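Long-range contacts in discoidin-2 (Dictyostelium discoideum, PDB 2VMC), which binds galactose and N-acetylgalactosamine as a trimeric lectin and may take part in spore coat formation: residues A[175-180]-A[240-245]; A[182-187]-A[234-239]; A[217-222]-A[244-249]. All coordinates share one frame; numbering follows the deposited sequence.

Contact 1 of 3, residues A[175-180]-A[240-245]. With A2G (2-acetamido-2-deoxy-alpha-D-galactopyranose), chain E.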
loop_
_atom_site.group_PDB
_atom_site.type_symbol
_atom_site.label_atom_id
_atom_site.label_comp_id
_atom_site.label_asym_id
_atom_site.label_seq_id
_atom_site.Cartn_x
_atom_site.Cartn_y
_atom_site.Cartn_z
ATOM N N SER A 175 -19.274 30.568 25.858
ATOM C CA SER A 175 -17.984 31.280 25.859
ATOM C C SER A 175 -17.884 32.453 24.869
ATOM O O SER A 175 -17.213 33.470 25.152
ATOM C CB SER A 175 -16.875 30.289 25.484
ATOM O OG SER A 175 -16.590 29.440 26.559
ATOM N N LEU A 176 -18.518 32.302 23.702
ATOM C CA LEU A 176 -18.503 33.365 22.701
ATOM C C LEU A 176 -19.842 34.086 22.520
ATOM O O LEU A 176 -20.015 34.845 21.547
ATOM C CB LEU A 176 -18.008 32.826 21.354
ATOM C CG LEU A 176 -16.566 32.324 21.256
ATOM C CD1 LEU A 176 -16.305 31.986 19.771
ATOM C CD2 LEU A 176 -15.496 33.344 21.789
ATOM N N ASN A 177 -20.777 33.841 23.442
ATOM C CA ASN A 177 -22.163 34.317 23.301
ATOM C C ASN A 177 -22.465 35.715 23.836
ATOM O O ASN A 177 -23.644 36.115 23.949
ATOM C CB ASN A 177 -23.127 33.301 23.917
ATOM C CG ASN A 177 -24.556 33.458 23.422
ATOM O OD1 ASN A 177 -24.809 33.545 22.208
ATOM N ND2 ASN A 177 -25.512 33.464 24.363
ATOM N N SER A 178 -21.409 36.470 24.137
ATOM C CA SER A 178 -21.568 37.846 24.579
ATOM C C SER A 178 -20.239 38.588 24.394
ATOM O O SER A 178 -19.189 37.962 24.166
ATOM C CB SER A 178 -21.982 37.901 26.059
ATOM O OG SER A 178 -20.948 37.370 26.881
ATOM N N GLY A 179 -20.296 39.913 24.513
ATOM C CA GLY A 179 -19.085 40.746 24.471
ATOM C C GLY A 179 -18.838 41.522 23.194
ATOM O O GLY A 179 -19.634 41.466 22.231
ATOM N N THR A 180 -17.737 42.265 23.193
ATOM C CA THR A 180 -17.393 43.171 22.105
ATOM C C THR A 180 -15.962 42.969 21.580
ATOM O O THR A 180 -15.050 42.615 22.336
ATOM C CB THR A 180 -17.644 44.672 22.528
ATOM O OG1 THR A 180 -17.425 45.533 21.400
ATOM C CG2 THR A 180 -16.740 45.100 23.693
ATOM N N ASN A 240 -19.498 42.764 17.247
ATOM C CA ASN A 240 -20.315 42.492 18.422
ATOM C C ASN A 240 -21.192 41.227 18.304
ATOM O O ASN A 240 -22.201 41.097 19.003
ATOM C CB ASN A 240 -21.179 43.724 18.775
ATOM C CG ASN A 240 -20.327 44.932 19.199
ATOM O OD1 ASN A 240 -19.269 44.786 19.821
ATOM N ND2 ASN A 240 -20.770 46.122 18.826
ATOM N N ASN A 241 -20.796 40.286 17.447
ATOM C CA ASN A 241 -21.569 39.050 17.295
ATOM C C ASN A 241 -21.607 38.191 18.563
ATOM O O ASN A 241 -20.580 38.017 19.228
ATOM C CB ASN A 241 -21.011 38.200 16.148
ATOM C CG ASN A 241 -21.236 38.843 14.787
ATOM O OD1 ASN A 241 -20.544 39.767 14.420
ATOM N ND2 ASN A 241 -22.223 38.343 14.044
ATOM N N ALA A 242 -22.788 37.659 18.864
ATOM C CA ALA A 242 -22.984 36.675 19.942
ATOM C C ALA A 242 -23.099 35.287 19.304
ATOM O O ALA A 242 -24.132 34.959 18.649
ATOM C CB ALA A 242 -24.266 37.006 20.746
ATOM N N VAL A 243 -22.049 34.489 19.468
ATOM C CA VAL A 243 -22.011 33.116 18.947
ATOM C C VAL A 243 -22.405 32.137 20.061
ATOM O O VAL A 243 -21.713 32.024 21.071
ATOM C CB VAL A 243 -20.608 32.768 18.343
ATOM C CG1 VAL A 243 -20.570 31.306 17.890
ATOM C CG2 VAL A 243 -20.253 33.720 17.192
ATOM N N TYR A 244 -23.539 31.460 19.867
ATOM C CA TYR A 244 -24.106 30.521 20.845
ATOM C C TYR A 244 -23.382 29.156 20.806
ATOM O O TYR A 244 -22.930 28.643 21.853
ATOM C CB TYR A 244 -25.624 30.368 20.601
ATOM C CG TYR A 244 -26.374 29.706 21.728
ATOM C CD1 TYR A 244 -27.047 30.478 22.692
ATOM C CD2 TYR A 244 -26.433 28.319 21.827
ATOM C CE1 TYR A 244 -27.756 29.872 23.713
ATOM C CE2 TYR A 244 -27.145 27.693 22.851
ATOM C CZ TYR A 244 -27.801 28.486 23.787
ATOM O OH TYR A 244 -28.493 27.891 24.809
ATOM N N ASP A 245 -23.243 28.589 19.605
ATOM C CA ASP A 245 -22.433 27.361 19.412
ATOM C C ASP A 245 -21.939 27.264 17.960
ATOM O O ASP A 245 -22.521 27.886 17.053
ATOM C CB ASP A 245 -23.247 26.114 19.807
ATOM C CG ASP A 245 -22.377 24.880 20.110
ATOM O OD1 ASP A 245 -21.153 25.010 20.307
ATOM O OD2 ASP A 245 -22.947 23.759 20.163
HETATM O O5 A2G E . -32.168 30.676 21.533
HETATM C C1 A2G E . -32.727 29.478 22.079
HETATM O O1 A2G E . -32.430 29.400 23.479
HETATM C C2 A2G E . -32.152 28.256 21.365
HETATM N N2 A2G E . -32.631 27.019 21.973
HETATM C C3 A2G E . -30.604 28.251 21.316
HETATM O O3 A2G E . -30.070 27.160 20.544
HETATM C C4 A2G E . -30.061 29.584 20.788
HETATM O O4 A2G E . -30.301 29.707 19.384
HETATM C C5 A2G E . -30.735 30.737 21.562
HETATM C C6 A2G E . -30.292 32.102 21.050
HETATM O O6 A2G E . -30.773 33.084 21.992
HETATM C C7 A2G E . -33.807 26.483 21.610
HETATM O O7 A2G E . -34.518 26.991 20.737
HETATM C C8 A2G E . -34.179 25.225 22.351
HETATM O O HOH W 1 -20.355 30.389 22.789
HETATM O O HOH W 2 -26.260 34.080 20.096
HETATM O O HOH W 3 -21.880 39.808 21.717
#
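N177 and Y244 meet where the loop between strands 163-170 and 183-190 folds over the start of strand 242-254, at the sugar-binding end of the H-type lectin domain. The loop touches the strand through its backbone, through the N177 side chain and through bridging waters. A backbone hydrogen bond runs from V243 N to L176 O at 2.9 Å, with the donor lying above the carbonyl plane. Beside it, L176 CB rests against V243 CB, and the L176 side chain continues inward to I185 and F235.

The side chain of N177 can be followed outward. Its CB sits 3.4 Å from V243 O. Because CG is anti to the backbone N (chi1 -161°), the amide is carried along the strand toward the tyrosine, and CG comes to lie near Y244 CA and CD1. Of the two amide ends, OD1 faces the Y244 backbone and CB and can also accept a hydrogen bond from a water, 2.6 Å away, that is close to A242 O as well. ND2 ends 3.8 Å from Y244 CD1, approaching the ring obliquely, with amide and ring planes 84° apart. The A242 methyl packs against the backbone of the same residue, its CB 3.4 Å from N177 O.

Another water accepts from L176 N and can donate to V243 O. Y244 and D245 both face D209 in a classic beta bulge, and R174 makes a cation-pi contact with the tyrosine. The ring thus placed serves a sugar held also by R218 and W238 of the second subunit: C4 of the N-acetylgalactosamine lies over the centre of the Y244 ring, 3.6 Å above its plane.

Contact 2 of 3, residues A[182-187]-A[234-239]. With A2G (2-acetamido-2-deoxy-alpha-D-galactopyranose), chain B.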
loop_
_atom_site.group_PDB
_atom_site.type_symbol
_atom_site.label_atom_id
_atom_site.label_comp_id
_atom_site.label_asym_id
_atom_site.label_seq_id
_atom_site.Cartn_x
_atom_site.Cartn_y
_atom_site.Cartn_z
ATOM N N SER A 182 -12.768 41.447 19.027
ATOM C CA SER A 182 -12.234 40.104 18.775
ATOM C C SER A 182 -12.238 39.246 20.055
ATOM O O SER A 182 -11.663 39.630 21.085
ATOM C CB SER A 182 -10.839 40.205 18.164
ATOM O OG SER A 182 -10.193 38.950 18.217
ATOM N N ARG A 183 -12.934 38.109 19.987
ATOM C CA ARG A 183 -13.076 37.164 21.093
ATOM C C ARG A 183 -12.845 35.743 20.557
ATOM O O ARG A 183 -13.419 35.342 19.521
ATOM C CB ARG A 183 -14.463 37.291 21.770
ATOM C CG ARG A 183 -14.709 38.690 22.421
ATOM C CD ARG A 183 -16.190 39.077 22.532
ATOM N NE ARG A 183 -16.703 39.540 21.238
ATOM C CZ ARG A 183 -17.788 39.056 20.613
ATOM N NH1 ARG A 183 -18.569 38.129 21.184
ATOM N NH2 ARG A 183 -18.121 39.535 19.419
ATOM N N THR A 184 -11.988 34.994 21.249
ATOM C CA THR A 184 -11.636 33.628 20.818
ATOM C C THR A 184 -11.629 32.642 21.978
ATOM O O THR A 184 -11.412 33.027 23.123
ATOM C CB THR A 184 -10.262 33.549 20.095
ATOM O OG1 THR A 184 -9.192 33.873 21.015
ATOM C CG2 THR A 184 -10.224 34.479 18.916
ATOM N N ILE A 185 -11.888 31.373 21.684
ATOM C CA ILE A 185 -11.711 30.301 22.668
ATOM C C ILE A 185 -11.031 29.125 21.989
ATOM O O ILE A 185 -11.106 28.968 20.759
ATOM C CB ILE A 185 -13.024 29.830 23.378
ATOM C CG1 ILE A 185 -14.117 29.400 22.385
ATOM C CG2 ILE A 185 -13.530 30.896 24.362
ATOM C CD1 ILE A 185 -14.038 27.913 22.033
ATOM N N VAL A 186 -10.359 28.308 22.788
ATOM C CA VAL A 186 -9.643 27.179 22.235
ATOM C C VAL A 186 -10.264 25.903 22.756
ATOM O O VAL A 186 -10.568 25.800 23.942
ATOM C CB VAL A 186 -8.126 27.210 22.607
ATOM C CG1 VAL A 186 -7.414 26.073 21.921
ATOM C CG2 VAL A 186 -7.512 28.494 22.162
ATOM N N ARG A 187 -10.455 24.933 21.868
ATOM C CA ARG A 187 -10.787 23.572 22.300
ATOM C C ARG A 187 -9.635 22.649 21.921
ATOM O O ARG A 187 -9.313 22.523 20.734
ATOM C CB ARG A 187 -12.121 23.095 21.679
ATOM C CG ARG A 187 -13.374 23.871 22.169
ATOM C CD ARG A 187 -13.652 23.598 23.653
ATOM N NE ARG A 187 -14.715 24.448 24.183
ATOM C CZ ARG A 187 -14.534 25.577 24.867
ATOM N NH1 ARG A 187 -13.316 26.029 25.141
ATOM N NH2 ARG A 187 -15.593 26.262 25.292
ATOM N N THR A 234 -9.297 26.717 17.347
ATOM C CA THR A 234 -9.559 28.038 17.846
ATOM C C THR A 234 -10.832 28.552 17.177
ATOM O O THR A 234 -10.917 28.603 15.950
ATOM C CB THR A 234 -8.356 28.947 17.597
ATOM O OG1 THR A 234 -7.216 28.404 18.288
ATOM C CG2 THR A 234 -8.644 30.372 18.064
ATOM N N PHE A 235 -11.818 28.900 18.003
ATOM C CA PHE A 235 -13.121 29.409 17.537
ATOM C C PHE A 235 -13.083 30.915 17.714
ATOM O O PHE A 235 -12.686 31.399 18.782
ATOM C CB PHE A 235 -14.273 28.826 18.385
ATOM C CG PHE A 235 -14.526 27.346 18.177
ATOM C CD1 PHE A 235 -15.523 26.913 17.304
ATOM C CD2 PHE A 235 -13.806 26.382 18.895
ATOM C CE1 PHE A 235 -15.781 25.537 17.117
ATOM C CE2 PHE A 235 -14.053 25.002 18.705
ATOM C CZ PHE A 235 -15.051 24.590 17.820
ATOM N N ILE A 236 -13.504 31.655 16.684
ATOM C CA ILE A 236 -13.253 33.088 16.605
ATOM C C ILE A 236 -14.535 33.837 16.231
ATOM O O ILE A 236 -15.258 33.404 15.320
ATOM C CB ILE A 236 -12.200 33.372 15.495
ATOM C CG1 ILE A 236 -10.953 32.489 15.697
ATOM C CG2 ILE A 236 -11.868 34.898 15.413
ATOM C CD1 ILE A 236 -9.980 32.531 14.551
ATOM N N THR A 237 -14.798 34.947 16.924
ATOM C CA THR A 237 -15.792 35.919 16.446
ATOM C C THR A 237 -15.222 37.310 16.695
ATOM O O THR A 237 -14.184 37.443 17.356
ATOM C CB THR A 237 -17.230 35.693 17.039
ATOM O OG1 THR A 237 -18.196 36.454 16.288
ATOM C CG2 THR A 237 -17.320 36.028 18.545
ATOM N N TRP A 238 -15.846 38.324 16.105
ATOM C CA TRP A 238 -15.357 39.717 16.225
ATOM C C TRP A 238 -16.530 40.671 15.957
ATOM O O TRP A 238 -17.670 40.219 15.865
ATOM C CB TRP A 238 -14.102 39.993 15.348
ATOM C CG TRP A 238 -14.319 39.883 13.823
ATOM C CD1 TRP A 238 -14.389 40.920 12.942
ATOM C CD2 TRP A 238 -14.429 38.676 13.036
ATOM N NE1 TRP A 238 -14.575 40.454 11.665
ATOM C CE2 TRP A 238 -14.615 39.078 11.688
ATOM C CE3 TRP A 238 -14.431 37.304 13.343
ATOM C CZ2 TRP A 238 -14.785 38.146 10.626
ATOM C CZ3 TRP A 238 -14.592 36.368 12.297
ATOM C CH2 TRP A 238 -14.780 36.801 10.946
ATOM N N GLY A 239 -16.285 41.974 15.884
ATOM C CA GLY A 239 -17.410 42.907 16.022
ATOM C C GLY A 239 -18.171 42.627 17.296
ATOM O O GLY A 239 -17.572 42.280 18.337
HETATM O O5 A2G B . -17.182 45.302 9.592
HETATM C C1 A2G B . -15.889 45.516 10.163
HETATM O O1 A2G B . -15.125 46.386 9.319
HETATM C C2 A2G B . -15.157 44.186 10.323
HETATM N N2 A2G B . -13.796 44.390 10.811
HETATM C C3 A2G B . -15.126 43.347 9.022
HETATM O O3 A2G B . -14.538 42.045 9.205
HETATM C C4 A2G B . -16.530 43.209 8.418
HETATM O O4 A2G B . -17.332 42.324 9.203
HETATM C C5 A2G B . -17.176 44.607 8.337
HETATM C C6 A2G B . -18.601 44.546 7.803
HETATM O O6 A2G B . -19.010 45.903 7.530
HETATM C C7 A2G B . -13.544 44.506 12.123
HETATM O O7 A2G B . -14.437 44.422 12.973
HETATM C C8 A2G B . -12.097 44.747 12.467
HETATM O O HOH W 4 -10.998 37.833 16.150
#
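R183 and T237 face each other as a hydrogen-bonded pair, each backbone N donating a hydrogen bond to the other's O at 3.0 Å, both bonds almost straight. Two residues on, I185 and F235 repeat the exchange, F235 N reaching I185 O at 2.8 Å. This is regular antiparallel pairing of strands 183-190 and 230-237 in one sheet of the H-type lectin domain.

The guanidinium of R183 is gripped on several sides. NH2 donates to G239 O at 3.0 Å, from above that carbonyl's plane, while NE is taken by G181 O and NH1 by N241 O and S178 O. A bend at chi3 (-78°) brings the group alongside T237, whose CG2 lies 3.3 Å above one face, toward its rim. T237 OG1 bonds to R218 O, and T234 OG1 to E224.

R187 NH1 returns to V186 O, leaving NE for I171 O and NH2 for a salt bridge with D173. I185 CD1 lies over the centre of this guanidinium and also touches F235 CD2, 3.5 Å away. Beyond the strand end, W238 NE1 donates to O3 of the bound N-acetylgalactosamine at 2.9 Å.

Contact 3 of 3, residues A[217-222]-A[244-249]. With A2G (2-acetamido-2-deoxy-alpha-D-galactopyranose), chain E; A2G (2-acetamido-2-deoxy-alpha-D-galactopyranose), chain B.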
loop_
_atom_site.group_PDB
_atom_site.type_symbol
_atom_site.label_atom_id
_atom_site.label_comp_id
_atom_site.label_asym_id
_atom_site.label_seq_id
_atom_site.Cartn_x
_atom_site.Cartn_y
_atom_site.Cartn_z
ATOM N N MET A 217 -22.966 38.749 9.893
ATOM C CA MET A 217 -22.531 37.465 10.480
ATOM C C MET A 217 -21.014 37.370 10.436
ATOM O O MET A 217 -20.406 37.667 9.403
ATOM C CB MET A 217 -23.163 36.274 9.737
ATOM C CG MET A 217 -22.746 34.862 10.265
ATOM S SD MET A 217 -23.248 34.633 11.994
ATOM C CE MET A 217 -24.987 34.184 11.775
ATOM N N ARG A 218 -20.412 37.022 11.580
ATOM C CA ARG A 218 -18.961 36.840 11.711
ATOM C C ARG A 218 -18.632 35.591 12.548
ATOM O O ARG A 218 -18.946 35.540 13.749
ATOM C CB ARG A 218 -18.289 38.085 12.346
ATOM C CG ARG A 218 -18.588 39.442 11.673
ATOM C CD ARG A 218 -17.917 40.593 12.472
ATOM N NE ARG A 218 -18.179 41.905 11.874
ATOM C CZ ARG A 218 -19.145 42.727 12.285
ATOM N NH1 ARG A 218 -19.924 42.384 13.306
ATOM N NH2 ARG A 218 -19.300 43.914 11.695
ATOM N N TRP A 219 -18.002 34.589 11.918
ATOM C CA TRP A 219 -17.455 33.441 12.647
ATOM C C TRP A 219 -16.293 32.821 11.859
ATOM O O TRP A 219 -16.224 32.912 10.636
ATOM C CB TRP A 219 -18.521 32.363 13.028
ATOM C CG TRP A 219 -19.281 31.708 11.855
ATOM C CD1 TRP A 219 -20.541 32.026 11.422
ATOM C CD2 TRP A 219 -18.832 30.624 11.004
ATOM N NE1 TRP A 219 -20.904 31.219 10.360
ATOM C CE2 TRP A 219 -19.877 30.350 10.084
ATOM C CE3 TRP A 219 -17.648 29.860 10.934
ATOM C CZ2 TRP A 219 -19.777 29.347 9.092
ATOM C CZ3 TRP A 219 -17.541 28.862 9.954
ATOM C CH2 TRP A 219 -18.612 28.607 9.046
ATOM N N GLU A 220 -15.376 32.200 12.585
ATOM C CA GLU A 220 -14.256 31.511 11.964
ATOM C C GLU A 220 -13.780 30.389 12.878
ATOM O O GLU A 220 -13.886 30.475 14.109
ATOM C CB GLU A 220 -13.101 32.494 11.675
ATOM C CG GLU A 220 -11.929 31.883 10.912
ATOM C CD GLU A 220 -10.924 32.891 10.381
ATOM O OE1 GLU A 220 -11.048 34.106 10.672
ATOM O OE2 GLU A 220 -10.007 32.455 9.644
ATOM N N GLY A 221 -13.220 29.360 12.256
ATOM C CA GLY A 221 -12.518 28.312 12.962
ATOM C C GLY A 221 -11.174 28.141 12.292
ATOM O O GLY A 221 -11.033 28.333 11.069
ATOM N N LYS A 222 -10.165 27.816 13.098
ATOM C CA LYS A 222 -8.926 27.290 12.535
ATOM C C LYS A 222 -8.240 26.251 13.418
ATOM O O LYS A 222 -8.356 26.266 14.651
ATOM C CB LYS A 222 -7.951 28.392 12.108
ATOM C CG LYS A 222 -7.485 29.349 13.144
ATOM C CD LYS A 222 -7.568 30.710 12.450
ATOM C CE LYS A 222 -6.394 31.605 12.738
ATOM N NZ LYS A 222 -6.570 32.920 11.985
ATOM N N TYR A 244 -23.539 31.460 19.867
ATOM C CA TYR A 244 -24.106 30.521 20.845
ATOM C C TYR A 244 -23.382 29.156 20.806
ATOM O O TYR A 244 -22.930 28.643 21.853
ATOM C CB TYR A 244 -25.624 30.368 20.601
ATOM C CG TYR A 244 -26.374 29.706 21.728
ATOM C CD1 TYR A 244 -27.047 30.478 22.692
ATOM C CD2 TYR A 244 -26.433 28.319 21.827
ATOM C CE1 TYR A 244 -27.756 29.872 23.713
ATOM C CE2 TYR A 244 -27.145 27.693 22.851
ATOM C CZ TYR A 244 -27.801 28.486 23.787
ATOM O OH TYR A 244 -28.493 27.891 24.809
ATOM N N ASP A 245 -23.243 28.589 19.605
ATOM C CA ASP A 245 -22.433 27.361 19.412
ATOM C C ASP A 245 -21.939 27.264 17.960
ATOM O O ASP A 245 -22.521 27.886 17.053
ATOM C CB ASP A 245 -23.247 26.114 19.807
ATOM C CG ASP A 245 -22.377 24.880 20.110
ATOM O OD1 ASP A 245 -21.153 25.010 20.307
ATOM O OD2 ASP A 245 -22.947 23.759 20.163
ATOM N N LEU A 246 -20.844 26.522 17.755
ATOM C CA LEU A 246 -20.333 26.191 16.413
ATOM C C LEU A 246 -19.802 24.777 16.493
ATOM O O LEU A 246 -19.260 24.403 17.547
ATOM C CB LEU A 246 -19.171 27.099 15.998
ATOM C CG LEU A 246 -19.481 28.554 15.629
ATOM C CD1 LEU A 246 -18.176 29.399 15.578
ATOM C CD2 LEU A 246 -20.298 28.666 14.331
ATOM N N THR A 247 -19.969 24.007 15.418
ATOM C CA THR A 247 -19.381 22.635 15.322
ATOM C C THR A 247 -18.593 22.438 14.014
ATOM O O THR A 247 -19.053 22.833 12.948
ATOM C CB THR A 247 -20.472 21.524 15.423
ATOM O OG1 THR A 247 -21.247 21.709 16.621
ATOM C CG2 THR A 247 -19.838 20.107 15.436
ATOM N N PHE A 248 -17.411 21.825 14.119
ATOM C CA PHE A 248 -16.611 21.433 12.957
ATOM C C PHE A 248 -16.336 19.915 12.967
ATOM O O PHE A 248 -16.132 19.318 14.035
ATOM C CB PHE A 248 -15.255 22.164 12.972
ATOM C CG PHE A 248 -15.351 23.647 12.722
ATOM C CD1 PHE A 248 -15.239 24.157 11.417
ATOM C CD2 PHE A 248 -15.523 24.553 13.796
ATOM C CE1 PHE A 248 -15.330 25.553 11.157
ATOM C CE2 PHE A 248 -15.588 25.968 13.550
ATOM C CZ PHE A 248 -15.513 26.458 12.231
ATOM N N ASP A 249 -16.345 19.318 11.778
ATOM C CA ASP A 249 -15.704 18.011 11.543
ATOM C C ASP A 249 -14.268 18.308 11.159
ATOM O O ASP A 249 -14.014 19.270 10.433
ATOM C CB ASP A 249 -16.397 17.249 10.413
ATOM C CG ASP A 249 -17.475 16.289 10.916
ATOM O OD1 ASP A 249 -17.571 16.071 12.150
ATOM O OD2 ASP A 249 -18.246 15.745 10.075
HETATM O O5 A2G E . -32.168 30.676 21.533
HETATM C C1 A2G E . -32.727 29.478 22.079
HETATM O O1 A2G E . -32.430 29.400 23.479
HETATM C C2 A2G E . -32.152 28.256 21.365
HETATM N N2 A2G E . -32.631 27.019 21.973
HETATM C C3 A2G E . -30.604 28.251 21.316
HETATM O O3 A2G E . -30.070 27.160 20.544
HETATM C C4 A2G E . -30.061 29.584 20.788
HETATM O O4 A2G E . -30.301 29.707 19.384
HETATM C C5 A2G E . -30.735 30.737 21.562
HETATM C C6 A2G E . -30.292 32.102 21.050
HETATM O O6 A2G E . -30.773 33.084 21.992
HETATM C C7 A2G E . -33.807 26.483 21.610
HETATM O O7 A2G E . -34.518 26.991 20.737
HETATM C C8 A2G E . -34.179 25.225 22.351
HETATM O O5 A2G B . -17.182 45.302 9.592
HETATM C C1 A2G B . -15.889 45.516 10.163
HETATM O O1 A2G B . -15.125 46.386 9.319
HETATM C C2 A2G B . -15.157 44.186 10.323
HETATM N N2 A2G B . -13.796 44.390 10.811
HETATM C C3 A2G B . -15.126 43.347 9.022
HETATM O O3 A2G B . -14.538 42.045 9.205
HETATM C C4 A2G B . -16.530 43.209 8.418
HETATM O O4 A2G B . -17.332 42.324 9.203
HETATM C C5 A2G B . -17.176 44.607 8.337
HETATM C C6 A2G B . -18.601 44.546 7.803
HETATM O O6 A2G B . -19.010 45.903 7.530
HETATM C C7 A2G B . -13.544 44.506 12.123
HETATM O O7 A2G B . -14.437 44.422 12.973
HETATM C C8 A2G B . -12.097 44.747 12.467
#
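W219 and L246 meet between two strands whose backbones share no hydrogen bond; the contact is made by side chains and, around G221, by the backbone of strand 216-224. Such face-to-face packing of sheets is the defining feature of a beta-sandwich, and here the strand axes pass 9.0 Å apart at 37°.

The aliphatic-aromatic part of the contact is a CH-pi interaction. L246 CD2 stands over the five-membered ring of W219, 4.2 Å from its centroid and 20° off the normal, while its other methyl, CD1, touches W219 CB. The indole owes its position to a chi1 of 60°, which sets CG between the backbone N and the carbonyl carbon and brings one ring face under the leucine. At the edge of the indole, in its plane, lies M217 SD of the same strand.

The two aromatic side chains meet by their outer atoms: F248 CZ approaches W219 CZ3 at 3.9 Å, the two crossing at a slant. G221 carries no side chain, and the same F248 CZ comes to 3.6 Å from its CA.

The sugar-binding R218 takes no part in this packing. Extended from CG to NE, it donates through NE to O4 of N-acetylgalactosamine at 2.8 Å and through NH2 to O5 at 3.3 Å, O5 lying in the guanidinium plane. D213 forms a salt bridge with R218 NH1, and N241 OD1 bonds to the same nitrogen, a second shell that probably orients the arginine.

Strand 216-224 pairs with 230-237 in its own sheet and, from M217 to E220, with an antiparallel strand of the third subunit. Strand 242-254 lies in the facing sheet, between 163-170 and 200-211.

In the fold
All three contacts lie within the lectin-like domain, at one end of the elongated chain, with centres 9 to 11 Å apart. Contact 2 joins neighbouring strands of one sheet, contact 3 spans from that sheet to the facing one, and contact 1 packs the loop 175-180 on the start of strand 242-254, which contact 3 also uses. Along the chain contact 2 falls between the two segments of contact 1, whereas contacts 2 and 3 alternate. Side chains of each touch the others, so the three are physically continuous. Contacts 2 and 3 supply W238 and R218 to one sugar, while Y244 serves another at a subunit interface, consistent with binding that depends on the trimer.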